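Local coordinates for protein beta-1,4-exocellulase (Thermobifida fusca, PDB 4B4H) that breaks down cellulose as a family 6 cellobiohydrolase that probably hydrolyses its beta-1,4-glycosidic links, this chain being the catalytic domain without the cellulose-binding module, at residues A[162-167]-A[206-211]; A[214-219]-A[276-281]; A[268-273]-A[282-287]. One frame throughout, in Å; residues are numbered along the deposited sequence.

Contact 1: residues A[162-167]-A[206-211]; sequences GYVNGV and YEAANA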
loop_
_atom_site.group_PDB
_atom_site.type_symbol
_atom_site.label_atom_id
_atom_site.label_comp_id
_atom_site.label_asym_id
_atom_site.label_seq_id
_atom_site.Cartn_x
_atom_site.Cartn_y
_atom_site.Cartn_z
ATOM N N GLY A 162 11.080 -3.671 -17.274
ATOM C CA GLY A 162 10.280 -2.432 -17.270
ATOM C C GLY A 162 10.006 -1.950 -15.860
ATOM O O GLY A 162 10.135 -0.769 -15.589
ATOM N N TYR A 163 9.579 -2.867 -14.994
ATOM C CA TYR A 163 9.419 -2.569 -13.563
ATOM C C TYR A 163 10.723 -2.197 -12.881
ATOM O O TYR A 163 10.798 -1.172 -12.213
ATOM C CB TYR A 163 8.808 -3.754 -12.822
ATOM C CG TYR A 163 7.317 -3.962 -12.961
ATOM C CD1 TYR A 163 6.560 -3.336 -13.966
ATOM C CD2 TYR A 163 6.668 -4.828 -12.093
ATOM C CE1 TYR A 163 5.190 -3.562 -14.069
ATOM C CE2 TYR A 163 5.310 -5.060 -12.189
ATOM C CZ TYR A 163 4.573 -4.428 -13.181
ATOM O OH TYR A 163 3.222 -4.666 -13.265
ATOM N N VAL A 164 11.754 -3.018 -13.054
ATOM C CA VAL A 164 13.031 -2.786 -12.371
ATOM C C VAL A 164 13.615 -1.431 -12.800
ATOM O O VAL A 164 13.993 -0.603 -11.963
ATOM C CB VAL A 164 14.023 -3.961 -12.613
ATOM C CG1 VAL A 164 15.413 -3.634 -12.090
ATOM C CG2 VAL A 164 13.503 -5.240 -11.988
ATOM N N ASN A 165 13.683 -1.201 -14.105
ATOM C CA ASN A 165 14.257 0.033 -14.635
ATOM C C ASN A 165 13.385 1.268 -14.411
ATOM O O ASN A 165 13.915 2.354 -14.198
ATOM C CB ASN A 165 14.572 -0.111 -16.125
ATOM C CG ASN A 165 15.765 -1.008 -16.382
ATOM O OD1 ASN A 165 16.637 -1.172 -15.537
ATOM N ND2 ASN A 165 15.814 -1.589 -17.577
ATOM N N GLY A 166 12.061 1.093 -14.480
ATOM C CA GLY A 166 11.118 2.176 -14.180
ATOM C C GLY A 166 11.313 2.646 -12.752
ATOM O O GLY A 166 11.551 3.831 -12.522
ATOM N N VAL A 167 11.215 1.708 -11.814
ATOM C CA VAL A 167 11.420 1.987 -10.392
ATOM C C VAL A 167 12.776 2.645 -10.125
ATOM O O VAL A 167 12.840 3.637 -9.388
ATOM C CB VAL A 167 11.243 0.713 -9.537
ATOM C CG1 VAL A 167 11.765 0.933 -8.127
ATOM C CG2 VAL A 167 9.787 0.279 -9.514
ATOM N N TYR A 206 16.617 -4.737 -4.246
ATOM C CA TYR A 206 18.008 -4.308 -4.348
ATOM C C TYR A 206 18.376 -4.085 -5.806
ATOM O O TYR A 206 18.993 -3.084 -6.141
ATOM C CB TYR A 206 18.935 -5.342 -3.695
ATOM C CG TYR A 206 20.385 -4.896 -3.600
ATOM C CD1 TYR A 206 20.829 -4.088 -2.535
ATOM C CD2 TYR A 206 21.309 -5.270 -4.568
ATOM C CE1 TYR A 206 22.149 -3.668 -2.458
ATOM C CE2 TYR A 206 22.633 -4.863 -4.493
ATOM C CZ TYR A 206 23.045 -4.068 -3.441
ATOM O OH TYR A 206 24.355 -3.670 -3.379
ATOM N N GLU A 207 17.956 -5.004 -6.671
ATOM C CA GLU A 207 18.133 -4.852 -8.115
ATOM C C GLU A 207 17.576 -3.501 -8.580
ATOM O O GLU A 207 18.289 -2.747 -9.247
ATOM C CB GLU A 207 17.480 -6.016 -8.875
ATOM C CG GLU A 207 17.678 -5.994 -10.389
ATOM C CD GLU A 207 16.958 -7.133 -11.106
ATOM O OE1 GLU A 207 16.212 -7.886 -10.454
ATOM O OE2 GLU A 207 17.136 -7.270 -12.337
ATOM N N ALA A 208 16.331 -3.203 -8.198
ATOM C CA ALA A 208 15.639 -1.957 -8.613
ATOM C C ALA A 208 16.363 -0.709 -8.130
ATOM O O ALA A 208 16.543 0.254 -8.873
ATOM C CB ALA A 208 14.196 -1.943 -8.114
ATOM N N ALA A 209 16.759 -0.734 -6.865
ATOM C CA ALA A 209 17.482 0.373 -6.242
ATOM C C ALA A 209 18.823 0.677 -6.897
ATOM O O ALA A 209 19.345 1.778 -6.760
ATOM C CB ALA A 209 17.689 0.066 -4.777
ATOM N N ASN A 210 19.403 -0.314 -7.566
ATOM C CA ASN A 210 20.658 -0.103 -8.283
ATOM C C ASN A 210 20.497 0.041 -9.793
ATOM O O ASN A 210 21.491 0.209 -10.502
ATOM C CB ASN A 210 21.625 -1.229 -7.953
ATOM C CG ASN A 210 22.148 -1.121 -6.549
ATOM O OD1 ASN A 210 23.121 -0.408 -6.301
ATOM N ND2 ASN A 210 21.487 -1.790 -5.608
ATOM N N ALA A 211 19.247 0.009 -10.267
ATOM C CA ALA A 211 18.940 0.124 -11.701
ATOM C C ALA A 211 18.846 1.585 -12.164
ATOM O O ALA A 211 18.596 2.474 -11.358
ATOM C CB ALA A 211 17.630 -0.599 -12.009
#
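Val164 and Ala208 carry a helix-helix contact in the outer helical layer of the family 6 alpha/beta barrel, where the start of helix 162-175 meets the end of helix 198-209. Their CA atoms come within 4.6 Å, a closeness that the alanine on the second helix allows. Val164 does most of the touching. Its CG1 stands anti to the backbone N (chi1 171°), and there it lies against Glu207 CG at 3.7 Å and against Ala211 CB at 3.8 Å. The extended chain of Glu207 runs across the valine at about a right angle, so its CG methylene packs on CG1 and the carboxylate carbon lies beside both methyls of Val164. Ala211 CB also touches Val164 O at 3.6 Å and Asn165 OD1 at 3.7 Å. Deeper in, Val167 CG1 rests on Ala208 CB at 3.8 Å. No hydrogen bond joins the two segments; the contact is made by van der Waals packing. The end of helix 198-209 is tied within itself, Asn210 ND2 donating to Tyr206 O at 2.9 Å in a nearly straight bond (166°) while sitting over the centre of one face of the Tyr206 ring. Tyr163 OH bonds Gly86 O and Cys89 N in the loop that carries the predicted active-site Asp88. Just beyond helix 198-209, Ser212 OG bonds Asn165 O, adding a polar link to helix 162-175. Strand 180-185 of the parallel sheet follows helix 162-175 and precedes helix 198-209 in the chain.

Contact 2: residues A[214-219]-A[276-281]; sequences STVDYV and KGFRSD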
loop_
_atom_site.group_PDB
_atom_site.type_symbol
_atom_site.label_atom_id
_atom_site.label_comp_id
_atom_site.label_asym_id
_atom_site.label_seq_id
_atom_site.Cartn_x
_atom_site.Cartn_y
_atom_site.Cartn_z
ATOM N N SER A 214 20.330 4.517 -10.205
ATOM C CA SER A 214 20.024 4.621 -8.776
ATOM C C SER A 214 21.061 3.893 -7.895
ATOM O O SER A 214 21.837 3.047 -8.382
ATOM C CB SER A 214 18.604 4.126 -8.504
ATOM O OG SER A 214 18.223 4.253 -7.134
ATOM N N THR A 215 21.126 4.286 -6.621
ATOM C CA THR A 215 21.870 3.539 -5.600
ATOM C C THR A 215 20.937 3.388 -4.411
ATOM O O THR A 215 19.881 4.030 -4.371
ATOM C CB THR A 215 23.175 4.217 -5.121
ATOM O OG1 THR A 215 22.860 5.341 -4.294
ATOM C CG2 THR A 215 24.066 4.655 -6.288
ATOM N N VAL A 216 21.312 2.542 -3.452
ATOM C CA VAL A 216 20.558 2.408 -2.183
ATOM C C VAL A 216 20.435 3.735 -1.442
ATOM O O VAL A 216 19.527 3.923 -0.648
ATOM C CB VAL A 216 21.142 1.308 -1.254
ATOM C CG1 VAL A 216 21.141 -0.048 -1.958
ATOM C CG2 VAL A 216 22.539 1.680 -0.737
ATOM N N ASP A 217 21.346 4.662 -1.723
ATOM C CA ASP A 217 21.321 5.998 -1.126
ATOM C C ASP A 217 20.128 6.867 -1.574
ATOM O O ASP A 217 19.911 7.960 -1.034
ATOM C CB ASP A 217 22.663 6.689 -1.383
ATOM C CG ASP A 217 23.802 6.089 -0.538
ATOM O OD1 ASP A 217 23.648 5.993 0.693
ATOM O OD2 ASP A 217 24.855 5.712 -1.092
ATOM N N TYR A 218 19.355 6.381 -2.556
ATOM C CA TYR A 218 18.102 7.041 -2.947
ATOM C C TYR A 218 16.856 6.383 -2.335
ATOM O O TYR A 218 15.725 6.785 -2.625
ATOM C CB TYR A 218 17.969 7.112 -4.473
ATOM C CG TYR A 218 19.092 7.864 -5.137
ATOM C CD1 TYR A 218 19.480 9.136 -4.697
ATOM C CD2 TYR A 218 19.781 7.293 -6.195
ATOM C CE1 TYR A 218 20.520 9.808 -5.315
ATOM C CE2 TYR A 218 20.822 7.953 -6.819
ATOM C CZ TYR A 218 21.188 9.211 -6.378
ATOM O OH TYR A 218 22.233 9.842 -7.001
ATOM N N VAL A 219 17.062 5.367 -1.499
ATOM C CA VAL A 219 15.944 4.713 -0.815
ATOM C C VAL A 219 15.983 5.040 0.665
ATOM O O VAL A 219 16.957 4.726 1.352
ATOM C CB VAL A 219 15.962 3.184 -1.018
ATOM C CG1 VAL A 219 14.748 2.539 -0.343
ATOM C CG2 VAL A 219 15.940 2.864 -2.505
ATOM N N LYS A 276 21.345 -7.193 2.771
ATOM C CA LYS A 276 21.499 -7.149 1.316
ATOM C C LYS A 276 22.334 -5.957 0.833
ATOM O O LYS A 276 23.025 -6.046 -0.197
ATOM C CB LYS A 276 20.116 -7.144 0.657
ATOM C CG LYS A 276 20.110 -7.274 -0.861
ATOM C CD LYS A 276 20.616 -8.625 -1.345
ATOM C CE LYS A 276 20.689 -8.646 -2.868
ATOM N NZ LYS A 276 21.380 -9.843 -3.440
ATOM N N GLY A 277 22.270 -4.840 1.559
ATOM C CA GLY A 277 23.086 -3.679 1.225
ATOM C C GLY A 277 22.396 -2.328 1.194
ATOM O O GLY A 277 22.921 -1.387 0.611
ATOM N N PHE A 278 21.224 -2.238 1.821
ATOM C CA PHE A 278 20.532 -0.961 1.988
ATOM C C PHE A 278 21.104 -0.219 3.200
ATOM O O PHE A 278 21.789 -0.817 4.040
ATOM C CB PHE A 278 19.023 -1.182 2.139
ATOM C CG PHE A 278 18.318 -1.422 0.835
ATOM C CD1 PHE A 278 17.849 -0.349 0.083
ATOM C CD2 PHE A 278 18.132 -2.711 0.347
ATOM C CE1 PHE A 278 17.208 -0.549 -1.124
ATOM C CE2 PHE A 278 17.495 -2.924 -0.870
ATOM C CZ PHE A 278 17.025 -1.843 -1.598
ATOM N N ARG A 279 20.820 1.080 3.282
ATOM C CA ARG A 279 21.359 1.928 4.351
ATOM C C ARG A 279 20.887 1.472 5.724
ATOM O O ARG A 279 19.727 1.086 5.881
ATOM C CB ARG A 279 20.948 3.381 4.124
ATOM C CG ARG A 279 21.535 4.013 2.868
ATOM C CD ARG A 279 21.221 5.501 2.850
ATOM N NE ARG A 279 21.604 6.117 4.119
ATOM C CZ ARG A 279 22.656 6.913 4.278
ATOM N NH1 ARG A 279 23.432 7.218 3.246
ATOM N NH2 ARG A 279 22.931 7.412 5.473
ATOM N N SER A 280 21.785 1.545 6.712
ATOM C CA SER A 280 21.527 1.053 8.074
ATOM C C SER A 280 20.371 1.779 8.762
ATOM O O SER A 280 19.756 1.245 9.691
ATOM C CB SER A 280 22.794 1.172 8.941
ATOM O OG SER A 280 22.727 2.314 9.794
ATOM N N ASP A 281 20.097 2.997 8.306
ATOM C CA ASP A 281 19.069 3.844 8.897
ATOM C C ASP A 281 17.745 3.853 8.112
ATOM O O ASP A 281 16.958 4.790 8.244
ATOM C CB ASP A 281 19.601 5.269 9.098
ATOM C CG ASP A 281 20.019 5.930 7.796
ATOM O OD1 ASP A 281 20.566 5.228 6.921
ATOM O OD2 ASP A 281 19.802 7.150 7.649
HETATM O O HOH W 1 18.868 2.357 1.444
#
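Arg279 reaches two aspartates at once, one on each segment, and so ties Asp217 and Asp281 into a salt-bridge network. Its NH1 donates to Asp217 OD1 at 2.8 Å, meeting that oxygen on the anti side and well out of the carboxylate plane, with the carboxylate and guanidinium planes turned 61° apart. The bend at chi3 (51°) swings NE round to donate to Asp281 OD1 at 3.1 Å, this time through the syn lone pair. The positive charge between them probably eases the repulsion of two carboxylates whose OD1 atoms are 7.0 Å apart. Asp281 is also a calcium ligand in a structure of this protein, although no ion is bound to the chain here. Both segments are helix-to-strand loops of the barrel, leading into the neighbouring parallel strands 221-224 and 283-287. Beneath the ion pairs the loops meet through Phe278: Val216 CG1 lies over one ring face, offset toward the rim, in a CH-pi contact 4.1 Å from the centroid, while Val219 CG2 sits at the ring edge, 3.9 Å from Phe278 CE1. Phe222 adds an edge-to-face ring contact. Both Val216 methyls, CG1 and CG2, also touch Gly277 O, each at 3.4 Å; Gly277, with phi 133°, turns the chain out of helix 262-276. One water closes the seam between the backbones, donating to Val216 O at 2.7 Å and accepting from Arg279 N at 3.0 Å.

Contact 3: residues A[268-273]-A[282-287]; sequences DLRQAL and IGMLID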
loop_
_atom_site.group_PDB
_atom_site.type_symbol
_atom_site.label_atom_id
_atom_site.label_comp_id
_atom_site.label_asym_id
_atom_site.label_seq_id
_atom_site.Cartn_x
_atom_site.Cartn_y
_atom_site.Cartn_z
ATOM N N ASP A 268 11.428 -7.850 10.215
ATOM C CA ASP A 268 12.323 -8.840 9.603
ATOM C C ASP A 268 12.832 -8.378 8.240
ATOM O O ASP A 268 14.019 -8.467 7.969
ATOM C CB ASP A 268 11.633 -10.204 9.487
ATOM C CG ASP A 268 11.769 -11.040 10.757
ATOM O OD1 ASP A 268 12.295 -10.535 11.774
ATOM O OD2 ASP A 268 11.361 -12.215 10.748
ATOM N N LEU A 269 11.936 -7.849 7.407
ATOM C CA LEU A 269 12.311 -7.351 6.086
ATOM C C LEU A 269 13.379 -6.259 6.197
ATOM O O LEU A 269 14.357 -6.271 5.441
ATOM C CB LEU A 269 11.072 -6.861 5.325
ATOM C CG LEU A 269 11.177 -6.505 3.841
ATOM C CD1 LEU A 269 11.290 -7.740 2.955
ATOM C CD2 LEU A 269 9.978 -5.660 3.445
ATOM N N ARG A 270 13.205 -5.354 7.171
ATOM C CA ARG A 270 14.138 -4.243 7.393
ATOM C C ARG A 270 15.565 -4.760 7.601
ATOM O O ARG A 270 16.511 -4.253 6.991
ATOM C CB ARG A 270 13.699 -3.376 8.577
ATOM C CG ARG A 270 14.529 -2.116 8.711
ATOM C CD ARG A 270 14.255 -1.388 10.011
ATOM N NE ARG A 270 15.160 -0.251 10.135
ATOM C CZ ARG A 270 16.398 -0.324 10.620
ATOM N NH1 ARG A 270 16.886 -1.482 11.046
ATOM N NH2 ARG A 270 17.146 0.772 10.682
ATOM N N GLN A 271 15.697 -5.785 8.440
ATOM C CA GLN A 271 16.982 -6.441 8.693
ATOM C C GLN A 271 17.543 -7.142 7.456
ATOM O O GLN A 271 18.714 -6.981 7.131
ATOM C CB GLN A 271 16.897 -7.398 9.896
ATOM C CG GLN A 271 16.815 -6.712 11.260
ATOM C CD GLN A 271 17.672 -5.456 11.364
ATOM O OE1 GLN A 271 18.855 -5.450 10.998
ATOM N NE2 GLN A 271 17.072 -4.380 11.853
ATOM N N ALA A 272 16.693 -7.897 6.762
ATOM C CA ALA A 272 17.089 -8.553 5.514
ATOM C C ALA A 272 17.627 -7.549 4.499
ATOM O O ALA A 272 18.653 -7.789 3.861
ATOM C CB ALA A 272 15.935 -9.340 4.929
ATOM N N LEU A 273 16.959 -6.400 4.384
ATOM C CA LEU A 273 17.324 -5.411 3.372
ATOM C C LEU A 273 18.653 -4.759 3.683
ATOM O O LEU A 273 19.452 -4.510 2.786
ATOM C CB LEU A 273 16.226 -4.360 3.210
ATOM C CG LEU A 273 14.931 -4.902 2.594
ATOM C CD1 LEU A 273 13.751 -4.074 3.088
ATOM C CD2 LEU A 273 14.966 -4.973 1.065
ATOM N N ILE A 282 17.479 2.819 7.316
ATOM C CA ILE A 282 16.148 2.731 6.690
ATOM C C ILE A 282 15.063 2.575 7.759
ATOM O O ILE A 282 15.254 1.890 8.769
ATOM C CB ILE A 282 15.993 1.670 5.550
ATOM C CG1 ILE A 282 16.453 0.264 5.966
ATOM C CG2 ILE A 282 16.686 2.126 4.263
ATOM C CD1 ILE A 282 16.055 -0.806 4.958
ATOM N N GLY A 283 13.953 3.275 7.557
ATOM C CA GLY A 283 12.757 3.102 8.386
ATOM C C GLY A 283 11.644 2.503 7.547
ATOM O O GLY A 283 11.624 2.639 6.314
ATOM N N MET A 284 10.710 1.838 8.208
ATOM C CA MET A 284 9.595 1.200 7.507
ATOM C C MET A 284 8.286 1.950 7.764
ATOM O O MET A 284 8.095 2.517 8.823
ATOM C CB MET A 284 9.438 -0.273 7.932
ATOM C CG MET A 284 10.713 -1.115 7.891
ATOM S SD MET A 284 11.476 -1.265 6.259
ATOM C CE MET A 284 10.584 -2.693 5.649
ATOM N N LEU A 285 7.372 1.928 6.800
ATOM C CA LEU A 285 6.014 2.421 7.022
ATOM C C LEU A 285 5.029 1.264 6.911
ATOM O O LEU A 285 5.300 0.297 6.199
ATOM C CB LEU A 285 5.641 3.501 5.999
ATOM C CG LEU A 285 6.534 4.735 5.877
ATOM C CD1 LEU A 285 6.065 5.630 4.736
ATOM C CD2 LEU A 285 6.604 5.488 7.211
ATOM N N ILE A 286 3.919 1.348 7.654
ATOM C CA ILE A 286 2.750 0.481 7.411
ATOM C C ILE A 286 1.507 1.349 7.225
ATOM O O ILE A 286 1.227 2.223 8.047
ATOM C CB ILE A 286 2.445 -0.512 8.555
ATOM C CG1 ILE A 286 3.695 -1.298 9.006
ATOM C CG2 ILE A 286 1.300 -1.445 8.136
ATOM C CD1 ILE A 286 3.532 -1.946 10.381
ATOM N N ASP A 287 0.752 1.085 6.161
ATOM C CA ASP A 287 -0.499 1.795 5.921
ATOM C C ASP A 287 -1.598 1.135 6.730
ATOM O O ASP A 287 -1.967 -0.012 6.444
ATOM C CB ASP A 287 -0.856 1.718 4.438
ATOM C CG ASP A 287 -2.118 2.504 4.072
ATOM O OD1 ASP A 287 -2.777 3.123 4.940
ATOM O OD2 ASP A 287 -2.458 2.467 2.867
#
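Arg270, Leu269 and Leu273 press one side of helix 262-276 against Ile282 and Met284, a buried helix-on-strand contact in the alpha/beta barrel. Helix 262-276 supplies the helix of a beta-alpha-beta crossover from strand 221-224 to its parallel neighbour 283-287. The short helix and strand axes approach to 9.1 Å and run roughly antiparallel, at 146°. Met284 fills the middle of the interface: bent at chi2 and chi3, it lays CG and SD against Arg270 CB, each 3.8 Å away, and brings CE to Leu269 CD2 at 3.7 Å. Leu273 CD1 stands farther from the same methyl, while Leu273 CB meets Ile282 CD1 at 4.0 Å. Phe222 of strand 221-224 touches Leu273, Ile282 and Met284, continuing the apolar layer. Arg270, its CG anti to the backbone N (chi1 -172°) and its chain extended as far as NE, passes over the methionine to Ile282 O, just before the strand; NH2 has a weak hydrogen bond to Ser280 O. An alanine in place of Arg270 would keep CB on Met284 but would probably leave Ile282 O without its side-chain donors and open a gap beside the methionine. Arg270 NE donates to Ile282 O at a modelled 2.5 Å, a doubtfully short length, in a bent bond (139°) with NE tilted from the carbonyl plane; NH2 adds a weak one to that oxygen at 2.9 Å.

How the contacts relate
Contact 2 joins the other two: its centre is 13 Å from that of contact 1 and 12 Å from that of contact 3, whereas contacts 1 and 3 are 18 Å apart and do not touch. Phe278 takes part in both junctions, packing CE1 on Ala209 CB at 3.7 Å and probably donating its N to Leu273 O at 3.0 Å. In sequence contact 1 closes first, while the segments of contacts 2 and 3 alternate. Val167 lies about 11 Å, between side chains, from the predicted catalytic Asp136 and from Asp88; Asp281, its side chain about 5 Å from that of Arg270, places contacts 2 and 3 beside a calcium site seen in a structure of this protein but without ion here.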